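Farnesyl diphosphate synthase (Rhodobacter capsulatus, PDB 3M0G) probably condenses farnesyl diphosphate with isopentenyl diphosphate to give geranylgeranyl diphosphate in a magnesium-dependent reaction of isoprenoid biosynthesis. Local coordinates at residues L166-I171 and A241-L246; D258-A263 and C280-I285; A186-A191 and P200-A205. One frame throughout, in Å; residues are numbered along the deposited sequence.

Contact 1: residues L166-I171 and A241-L246; sequences LTLDEI and ATFVSL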
loop_
_atom_site.group_PDB
_atom_site.type_symbol
_atom_site.label_atom_id
_atom_site.label_comp_id
_atom_site.label_asym_id
_atom_site.label_seq_id
_atom_site.Cartn_x
_atom_site.Cartn_y
_atom_site.Cartn_z
ATOM N N LEU B 166 -9.858 -28.079 -2.068
ATOM C CA LEU B 166 -9.946 -27.486 -0.732
ATOM C C LEU B 166 -11.201 -27.945 0.006
ATOM O O LEU B 166 -12.235 -28.214 -0.605
ATOM C CB LEU B 166 -9.898 -25.942 -0.754
ATOM C CG LEU B 166 -8.705 -25.178 -1.337
ATOM C CD1 LEU B 166 -8.779 -23.709 -0.929
ATOM C CD2 LEU B 166 -7.328 -25.776 -0.982
ATOM N N THR B 167 -11.087 -28.013 1.330
ATOM C CA THR B 167 -12.214 -28.321 2.185
ATOM C C THR B 167 -13.042 -27.069 2.413
ATOM O O THR B 167 -12.597 -25.925 2.133
ATOM C CB THR B 167 -11.784 -28.835 3.565
ATOM O OG1 THR B 167 -11.099 -27.791 4.280
ATOM C CG2 THR B 167 -10.879 -30.058 3.430
ATOM N N LEU B 168 -14.228 -27.282 2.966
ATOM C CA LEU B 168 -15.108 -26.166 3.258
ATOM C C LEU B 168 -14.387 -25.152 4.144
ATOM O O LEU B 168 -14.394 -23.956 3.859
ATOM C CB LEU B 168 -16.409 -26.641 3.914
ATOM C CG LEU B 168 -17.392 -25.525 4.276
ATOM C CD1 LEU B 168 -17.824 -24.736 3.061
ATOM C CD2 LEU B 168 -18.608 -26.091 5.024
ATOM N N ASP B 169 -13.753 -25.651 5.202
ATOM C CA ASP B 169 -13.044 -24.804 6.143
ATOM C C ASP B 169 -11.944 -23.981 5.458
ATOM O O ASP B 169 -11.796 -22.788 5.738
ATOM C CB ASP B 169 -12.525 -25.627 7.321
ATOM C CG ASP B 169 -13.644 -26.111 8.234
ATOM O OD1 ASP B 169 -14.773 -25.582 8.131
ATOM O OD2 ASP B 169 -13.401 -27.028 9.052
ATOM N N GLU B 170 -11.204 -24.618 4.545
ATOM C CA GLU B 170 -10.216 -23.912 3.721
ATOM C C GLU B 170 -10.783 -22.833 2.790
ATOM O O GLU B 170 -10.272 -21.698 2.785
ATOM C CB GLU B 170 -9.285 -24.899 2.987
ATOM C CG GLU B 170 -8.381 -25.652 3.969
ATOM C CD GLU B 170 -7.837 -26.977 3.446
ATOM O OE1 GLU B 170 -6.849 -27.455 4.034
ATOM O OE2 GLU B 170 -8.388 -27.554 2.480
ATOM N N ILE B 171 -11.823 -23.146 2.014
ATOM C CA ILE B 171 -12.403 -22.128 1.124
ATOM C C ILE B 171 -13.087 -20.972 1.868
ATOM O O ILE B 171 -13.166 -19.861 1.330
ATOM C CB ILE B 171 -13.293 -22.673 -0.069
ATOM C CG1 ILE B 171 -14.659 -23.176 0.400
ATOM C CG2 ILE B 171 -12.545 -23.703 -0.908
ATOM C CD1 ILE B 171 -15.694 -23.270 -0.752
ATOM N N ALA B 241 -12.509 -26.772 -5.865
ATOM C CA ALA B 241 -13.688 -26.625 -5.021
ATOM C C ALA B 241 -14.264 -25.204 -4.992
ATOM O O ALA B 241 -13.538 -24.205 -4.867
ATOM C CB ALA B 241 -13.384 -27.112 -3.608
ATOM N N THR B 242 -15.584 -25.137 -5.120
ATOM C CA THR B 242 -16.334 -23.889 -5.017
ATOM C C THR B 242 -17.438 -24.118 -4.010
ATOM O O THR B 242 -17.595 -25.229 -3.516
ATOM C CB THR B 242 -16.988 -23.528 -6.357
ATOM O OG1 THR B 242 -17.999 -24.493 -6.659
ATOM C CG2 THR B 242 -15.964 -23.490 -7.483
ATOM N N PHE B 243 -18.236 -23.091 -3.723
ATOM C CA PHE B 243 -19.395 -23.288 -2.859
ATOM C C PHE B 243 -20.479 -24.171 -3.508
ATOM O O PHE B 243 -21.220 -24.872 -2.808
ATOM C CB PHE B 243 -19.915 -21.944 -2.317
ATOM C CG PHE B 243 -18.949 -21.293 -1.351
ATOM C CD1 PHE B 243 -18.913 -21.687 -0.019
ATOM C CD2 PHE B 243 -18.035 -20.340 -1.789
ATOM C CE1 PHE B 243 -18.008 -21.132 0.875
ATOM C CE2 PHE B 243 -17.121 -19.769 -0.905
ATOM C CZ PHE B 243 -17.108 -20.164 0.436
ATOM N N VAL B 244 -20.535 -24.178 -4.838
ATOM C CA VAL B 244 -21.446 -25.080 -5.545
ATOM C C VAL B 244 -20.955 -26.536 -5.486
ATOM O O VAL B 244 -21.732 -27.454 -5.195
ATOM C CB VAL B 244 -21.676 -24.656 -7.024
ATOM C CG1 VAL B 244 -22.658 -25.605 -7.708
ATOM C CG2 VAL B 244 -22.196 -23.237 -7.104
ATOM N N SER B 245 -19.677 -26.759 -5.768
ATOM C CA SER B 245 -19.141 -28.111 -5.668
ATOM C C SER B 245 -19.207 -28.633 -4.214
ATOM O O SER B 245 -19.569 -29.787 -3.981
ATOM C CB SER B 245 -17.720 -28.206 -6.242
ATOM O OG SER B 245 -16.775 -27.618 -5.378
ATOM N N LEU B 246 -18.911 -27.770 -3.232
ATOM C CA LEU B 246 -18.986 -28.203 -1.831
ATOM C C LEU B 246 -20.397 -28.336 -1.263
ATOM O O LEU B 246 -20.698 -29.313 -0.581
ATOM C CB LEU B 246 -18.109 -27.338 -0.926
ATOM C CG LEU B 246 -16.595 -27.475 -1.086
ATOM C CD1 LEU B 246 -15.886 -26.358 -0.342
ATOM C CD2 LEU B 246 -16.102 -28.823 -0.610
HETATM O O HOH W 1 -10.050 -26.509 -4.742
#
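I171, in the first turn of helix 168-194, gives up more surface here than any other residue, and its main partners are F243 and L246 of helix 243-247. CG1 of I171 takes the crowded position between the backbone N and the carbonyl carbon (chi1 74°), and the chain runs on extended (chi2 161°), carrying the CD1 methyl across to the other helix. There I171 CD1 sits over the centre of one face of the F243 ring, 3.5 Å from the centroid and 8° off the normal, a CH-pi contact. The chains pass alongside one another, pointing opposite ways; the flat ring offers a broad apolar face, and the isoleucine is long enough to lay its end methyl on it. L246 meets I171 tip to tip, with L246 CD1 lying against I171 CG1. The same L246 methyl lies 3.7 Å from L168 CA. An alanine at F243 would remove the ring that I171 CD1 sits on and that packs on L210, Q213 and I214, and would probably loosen the hold of helix 243-247 on helices 168-194 and 199-219.

At the loop ends A241, small enough to fit, brings its CB within 3.4 Å of L166 O, while one water accepts from both L166 N and A241 N. Each helix opens with a capping box. T167 OG1 accepts from E170 N, and E170 OE2 accepts from T167 N at 3.0 Å through its anti lone pair; T242 and S245 repeat the exchange, with T242 N giving to S245 OG at 2.8 Å. F243 N also bonds D217 OD2 at the C-terminal end of helix 199-219, so this pair of capped helix starts borders the second aspartate-rich motif (DDILD), which in relatives, and probably here, binds Mg2+ and substrate diphosphate.

Contact 2: residues D258-A263 and C280-I285; sequences DLVAEA and CARYVI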
loop_
_atom_site.group_PDB
_atom_site.type_symbol
_atom_site.label_atom_id
_atom_site.label_comp_id
_atom_site.label_asym_id
_atom_site.label_seq_id
_atom_site.Cartn_x
_atom_site.Cartn_y
_atom_site.Cartn_z
ATOM N N ASP B 258 -29.602 -17.736 3.820
ATOM C CA ASP B 258 -29.467 -17.757 5.284
ATOM C C ASP B 258 -28.438 -16.730 5.806
ATOM O O ASP B 258 -28.632 -16.155 6.870
ATOM C CB ASP B 258 -29.106 -19.160 5.777
ATOM C CG ASP B 258 -30.290 -20.136 5.738
ATOM O OD1 ASP B 258 -31.378 -19.793 5.205
ATOM O OD2 ASP B 258 -30.127 -21.269 6.249
ATOM N N LEU B 259 -27.347 -16.525 5.067
ATOM C CA LEU B 259 -26.319 -15.545 5.461
ATOM C C LEU B 259 -26.801 -14.105 5.281
ATOM O O LEU B 259 -26.473 -13.238 6.076
ATOM C CB LEU B 259 -25.004 -15.784 4.723
ATOM C CG LEU B 259 -24.200 -17.025 5.096
ATOM C CD1 LEU B 259 -23.193 -17.280 4.014
ATOM C CD2 LEU B 259 -23.524 -16.898 6.479
ATOM N N VAL B 260 -27.599 -13.865 4.246
ATOM C CA VAL B 260 -28.238 -12.560 4.041
ATOM C C VAL B 260 -29.221 -12.236 5.178
ATOM O O VAL B 260 -29.331 -11.086 5.597
ATOM C CB VAL B 260 -28.901 -12.465 2.649
ATOM C CG1 VAL B 260 -29.874 -11.287 2.549
ATOM C CG2 VAL B 260 -27.822 -12.365 1.568
ATOM N N ALA B 261 -29.904 -13.255 5.693
ATOM C CA ALA B 261 -30.800 -13.062 6.838
ATOM C C ALA B 261 -29.978 -12.808 8.096
ATOM O O ALA B 261 -30.383 -12.039 8.952
ATOM C CB ALA B 261 -31.734 -14.259 7.016
ATOM N N GLU B 262 -28.802 -13.433 8.194
ATOM C CA GLU B 262 -27.915 -13.203 9.335
ATOM C C GLU B 262 -27.372 -11.773 9.288
ATOM O O GLU B 262 -27.233 -11.132 10.327
ATOM C CB GLU B 262 -26.737 -14.185 9.358
ATOM C CG GLU B 262 -27.096 -15.666 9.279
ATOM C CD GLU B 262 -27.299 -16.329 10.631
ATOM O OE1 GLU B 262 -28.215 -15.923 11.380
ATOM O OE2 GLU B 262 -26.549 -17.286 10.942
ATOM N N ALA B 263 -27.064 -11.303 8.071
ATOM C CA ALA B 263 -26.545 -9.962 7.851
ATOM C C ALA B 263 -27.590 -8.906 8.189
ATOM O O ALA B 263 -27.260 -7.888 8.779
ATOM C CB ALA B 263 -26.080 -9.800 6.428
ATOM N N CYS B 280 -29.276 -3.999 0.223
ATOM C CA CYS B 280 -28.021 -4.282 -0.456
ATOM C C CYS B 280 -27.602 -5.744 -0.279
ATOM O O CYS B 280 -27.129 -6.367 -1.226
ATOM C CB CYS B 280 -26.909 -3.359 0.033
ATOM S SG CYS B 280 -25.344 -3.624 -0.825
ATOM N N ALA B 281 -27.773 -6.281 0.928
ATOM C CA ALA B 281 -27.412 -7.675 1.210
ATOM C C ALA B 281 -28.250 -8.625 0.360
ATOM O O ALA B 281 -27.761 -9.637 -0.141
ATOM C CB ALA B 281 -27.585 -7.988 2.688
ATOM N N ARG B 282 -29.521 -8.288 0.208
ATOM C CA ARG B 282 -30.458 -9.074 -0.584
ATOM C C ARG B 282 -30.100 -8.978 -2.068
ATOM O O ARG B 282 -30.149 -9.971 -2.792
ATOM C CB ARG B 282 -31.892 -8.569 -0.352
ATOM C CG ARG B 282 -32.407 -8.831 1.036
ATOM C CD ARG B 282 -33.909 -8.788 1.083
ATOM N NE ARG B 282 -34.446 -7.463 0.796
ATOM C CZ ARG B 282 -34.532 -6.464 1.671
ATOM N NH1 ARG B 282 -34.080 -6.618 2.914
ATOM N NH2 ARG B 282 -35.068 -5.301 1.296
ATOM N N TYR B 283 -29.734 -7.775 -2.503
ATOM C CA TYR B 283 -29.264 -7.537 -3.868
ATOM C C TYR B 283 -28.031 -8.389 -4.217
ATOM O O TYR B 283 -27.937 -8.908 -5.332
ATOM C CB TYR B 283 -28.997 -6.042 -4.063
ATOM C CG TYR B 283 -27.967 -5.648 -5.110
ATOM C CD1 TYR B 283 -26.677 -5.274 -4.734
ATOM C CD2 TYR B 283 -28.295 -5.604 -6.463
ATOM C CE1 TYR B 283 -25.730 -4.891 -5.681
ATOM C CE2 TYR B 283 -27.357 -5.224 -7.425
ATOM C CZ TYR B 283 -26.078 -4.867 -7.026
ATOM O OH TYR B 283 -25.138 -4.487 -7.970
ATOM N N VAL B 284 -27.102 -8.547 -3.269
ATOM C CA VAL B 284 -25.888 -9.334 -3.540
ATOM C C VAL B 284 -26.227 -10.736 -4.063
ATOM O O VAL B 284 -25.512 -11.264 -4.910
ATOM C CB VAL B 284 -24.898 -9.413 -2.330
ATOM C CG1 VAL B 284 -25.394 -10.365 -1.249
ATOM C CG2 VAL B 284 -23.539 -9.870 -2.801
ATOM N N ILE B 285 -27.330 -11.301 -3.570
ATOM C CA ILE B 285 -27.748 -12.657 -3.929
ATOM C C ILE B 285 -28.958 -12.736 -4.875
ATOM O O ILE B 285 -29.355 -13.834 -5.270
ATOM C CB ILE B 285 -28.017 -13.545 -2.664
ATOM C CG1 ILE B 285 -29.241 -13.043 -1.885
ATOM C CG2 ILE B 285 -26.767 -13.646 -1.786
ATOM C CD1 ILE B 285 -29.810 -14.061 -0.914
#
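V260 is the bump on helix 249-265, and the hollow that takes it lies on helix 275-285, framed by A281, R282, V284 and I285. This is a knob-into-hole fit, and the two branches of the valine share it out. V260 CG1, anti to the backbone N (chi1 165°), spreads over the A281 and R282 side of the hollow, 4.0 Å from A281 CB and 3.8 Å from R282 CG. V260 CG2 dips deeper, to 3.2 Å from A281 O, and also reaches the other wall, where it lies 3.6 Å from I285 CD1 and more loosely against V284 CG1. I285 comes to meet it tip to tip; with its CG1 in the crowded position between backbone N and carbonyl carbon (chi1 67°), all three carbons beyond CB, namely CG1, CG2 and CD1, lie close to V260 CG2.

A281 makes the floor with a single methyl, which lets the backbones come close, with V260 CA and A281 CA 5.7 Å apart; from the knob's own helix, A263 CB adds a light touch on A281 CB at 4.4 Å. The axes of the two short segments run 9.3 Å apart and nearly antiparallel, at 167°. They form the C-terminal helical hairpin of the all-alpha prenyl synthase fold, and helix 199-219 lies alongside both arms: L259 rests on L210 and I214, V284 on L208 and F212.

R282 suits the border of the hollow because its hydrocarbon part can pack while its charge turns elsewhere. Its chain bends at chi3, and NH1 makes a salt bridge with E264, one residue beyond the 258-263 segment. I285, besides closing on V260, also leans on A256 and A257, a turn earlier on the valine's own helix.

Contact 3: residues A186-A191 and P200-A205; sequences AAQAGA and PLTAYA. Unlike the reference sequence in segment 200-205: P200 (reference Leu), T202 (reference Ala).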
loop_
_atom_site.group_PDB
_atom_site.type_symbol
_atom_site.label_atom_id
_atom_site.label_comp_id
_atom_site.label_asym_id
_atom_site.label_seq_id
_atom_site.Cartn_x
_atom_site.Cartn_y
_atom_site.Cartn_z
ATOM N N ALA B 186 -15.228 -1.618 4.240
ATOM C CA ALA B 186 -16.222 -0.641 3.717
ATOM C C ALA B 186 -17.415 -0.453 4.642
ATOM O O ALA B 186 -17.904 0.678 4.838
ATOM C CB ALA B 186 -16.727 -1.039 2.308
ATOM N N ALA B 187 -17.898 -1.566 5.189
ATOM C CA ALA B 187 -19.083 -1.566 6.026
ATOM C C ALA B 187 -18.831 -0.898 7.366
ATOM O O ALA B 187 -19.708 -0.266 7.913
ATOM C CB ALA B 187 -19.589 -2.985 6.221
ATOM N N GLN B 188 -17.614 -1.024 7.873
ATOM C CA GLN B 188 -17.264 -0.447 9.155
ATOM C C GLN B 188 -16.858 1.010 9.042
ATOM O O GLN B 188 -16.777 1.697 10.051
ATOM C CB GLN B 188 -16.120 -1.213 9.775
ATOM C CG GLN B 188 -16.472 -2.591 10.261
ATOM C CD GLN B 188 -15.275 -3.264 10.843
ATOM O OE1 GLN B 188 -14.808 -2.874 11.906
ATOM N NE2 GLN B 188 -14.747 -4.285 10.146
ATOM N N ALA B 189 -16.575 1.460 7.821
ATOM C CA ALA B 189 -16.032 2.798 7.585
ATOM C C ALA B 189 -16.945 3.897 8.133
ATOM O O ALA B 189 -16.466 4.893 8.665
ATOM C CB ALA B 189 -15.759 3.005 6.079
ATOM N N GLY B 190 -18.256 3.705 8.022
ATOM C CA GLY B 190 -19.223 4.677 8.584
ATOM C C GLY B 190 -19.164 4.742 10.108
ATOM O O GLY B 190 -19.228 5.828 10.693
ATOM N N ALA B 191 -19.022 3.585 10.750
ATOM C CA ALA B 191 -18.858 3.534 12.204
ATOM C C ALA B 191 -17.513 4.140 12.662
ATOM O O ALA B 191 -17.480 4.856 13.662
ATOM C CB ALA B 191 -19.037 2.125 12.718
ATOM N N PRO B 200 -22.045 -4.301 15.035
ATOM C CA PRO B 200 -23.114 -4.641 14.102
ATOM C C PRO B 200 -22.725 -4.597 12.632
ATOM O O PRO B 200 -23.138 -5.448 11.879
ATOM C CB PRO B 200 -24.189 -3.579 14.376
ATOM C CG PRO B 200 -23.969 -3.160 15.777
ATOM C CD PRO B 200 -22.490 -3.322 16.053
ATOM N N LEU B 201 -21.960 -3.602 12.219
ATOM C CA LEU B 201 -21.544 -3.535 10.832
ATOM C C LEU B 201 -20.499 -4.612 10.507
ATOM O O LEU B 201 -20.506 -5.159 9.398
ATOM C CB LEU B 201 -21.043 -2.142 10.472
ATOM C CG LEU B 201 -22.189 -1.129 10.321
ATOM C CD1 LEU B 201 -21.673 0.274 10.530
ATOM C CD2 LEU B 201 -22.822 -1.291 8.937
ATOM N N THR B 202 -19.658 -4.959 11.483
ATOM C CA THR B 202 -18.709 -6.088 11.317
ATOM C C THR B 202 -19.428 -7.443 11.130
ATOM O O THR B 202 -19.015 -8.282 10.316
ATOM C CB THR B 202 -17.710 -6.157 12.506
ATOM O OG1 THR B 202 -17.025 -4.907 12.619
ATOM C CG2 THR B 202 -16.672 -7.264 12.309
ATOM N N ALA B 203 -20.513 -7.647 11.868
ATOM C CA ALA B 203 -21.269 -8.897 11.810
ATOM C C ALA B 203 -22.042 -8.997 10.495
ATOM O O ALA B 203 -22.040 -10.042 9.845
ATOM C CB ALA B 203 -22.210 -9.024 13.032
ATOM N N TYR B 204 -22.720 -7.901 10.148
ATOM C CA TYR B 204 -23.350 -7.678 8.845
ATOM C C TYR B 204 -22.413 -8.062 7.702
ATOM O O TYR B 204 -22.774 -8.827 6.807
ATOM C CB TYR B 204 -23.774 -6.204 8.724
ATOM C CG TYR B 204 -24.164 -5.742 7.325
ATOM C CD1 TYR B 204 -25.425 -6.051 6.777
ATOM C CD2 TYR B 204 -23.280 -4.986 6.550
ATOM C CE1 TYR B 204 -25.775 -5.627 5.483
ATOM C CE2 TYR B 204 -23.622 -4.556 5.257
ATOM C CZ TYR B 204 -24.862 -4.870 4.734
ATOM O OH TYR B 204 -25.196 -4.445 3.462
ATOM N N ALA B 205 -21.203 -7.538 7.761
ATOM C CA ALA B 205 -20.211 -7.704 6.696
ATOM C C ALA B 205 -19.645 -9.127 6.578
ATOM O O ALA B 205 -19.429 -9.617 5.474
ATOM C CB ALA B 205 -19.087 -6.689 6.904
#
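The apolar packing depends on alanines. A187 CB meets A205 CB at 3.8 Å, and it also comes to the edge of the Y204 ring, near the ring plane, 4.2 Å from Y204 CD2. Such short side chains let the axes of the two segments approach to 8.4 Å, running almost antiparallel at 169°. L201, the leucine of the interface, packs against the A187 backbone: with CG anti to its carbonyl carbon (chi1 -75°), it folds round the carbonyl oxygen of A187, which lies 3.3 Å from L201 CD1 and 3.4 Å from L201 CD2. L201 CD1 continues to A191 CB, 3.9 Å away.

The polar contact is one of proximity without a bond across the segments. Q188 and T202 cross obliquely, and T202 OG1 comes within 3.0 Å of Q188 CD, yet the angles to both ends of the amide are poor. Each group is engaged elsewhere: the amide bonds S184 OG through NE2 and R198 NH1 through OE1, and T202 OG1 bonds R198 O, so R198 ties the two side chains together indirectly. The reference sequence has alanine where this chain carries T202.

Hydrogen bonds also link the pair to neighbouring helices. Y204 OH reaches L277 O on helix 275-285, and G190 N bonds S52 OG on helix 44-55. The whole forms a close-packed antiparallel helical hairpin, in which helices 168-194 and 199-219 follow each other across a short turn, as expected of the all-alpha isoprenoid synthase fold.

In the fold
Contact 3 is the most buried of the three and lies nearest the chain centre; contacts 1 and 2 are partly buried and farther out. Helix 168-194 serves contact 1 at its start and contact 3 near its end, so the two centres stand about 26 Å apart without touching. Contacts 2 and 3 do meet: the Y204 ring comes up to A263 O, and its hydroxyl lies near C280 and A281. Chemistry follows place. Two antiparallel helix pairs, one packed through alanines and a leucine, the other through a valine knob over an alanine, contrast with contact 1, which, between two capped helix starts, packs a ring and long aliphatic chains beside a bridging water.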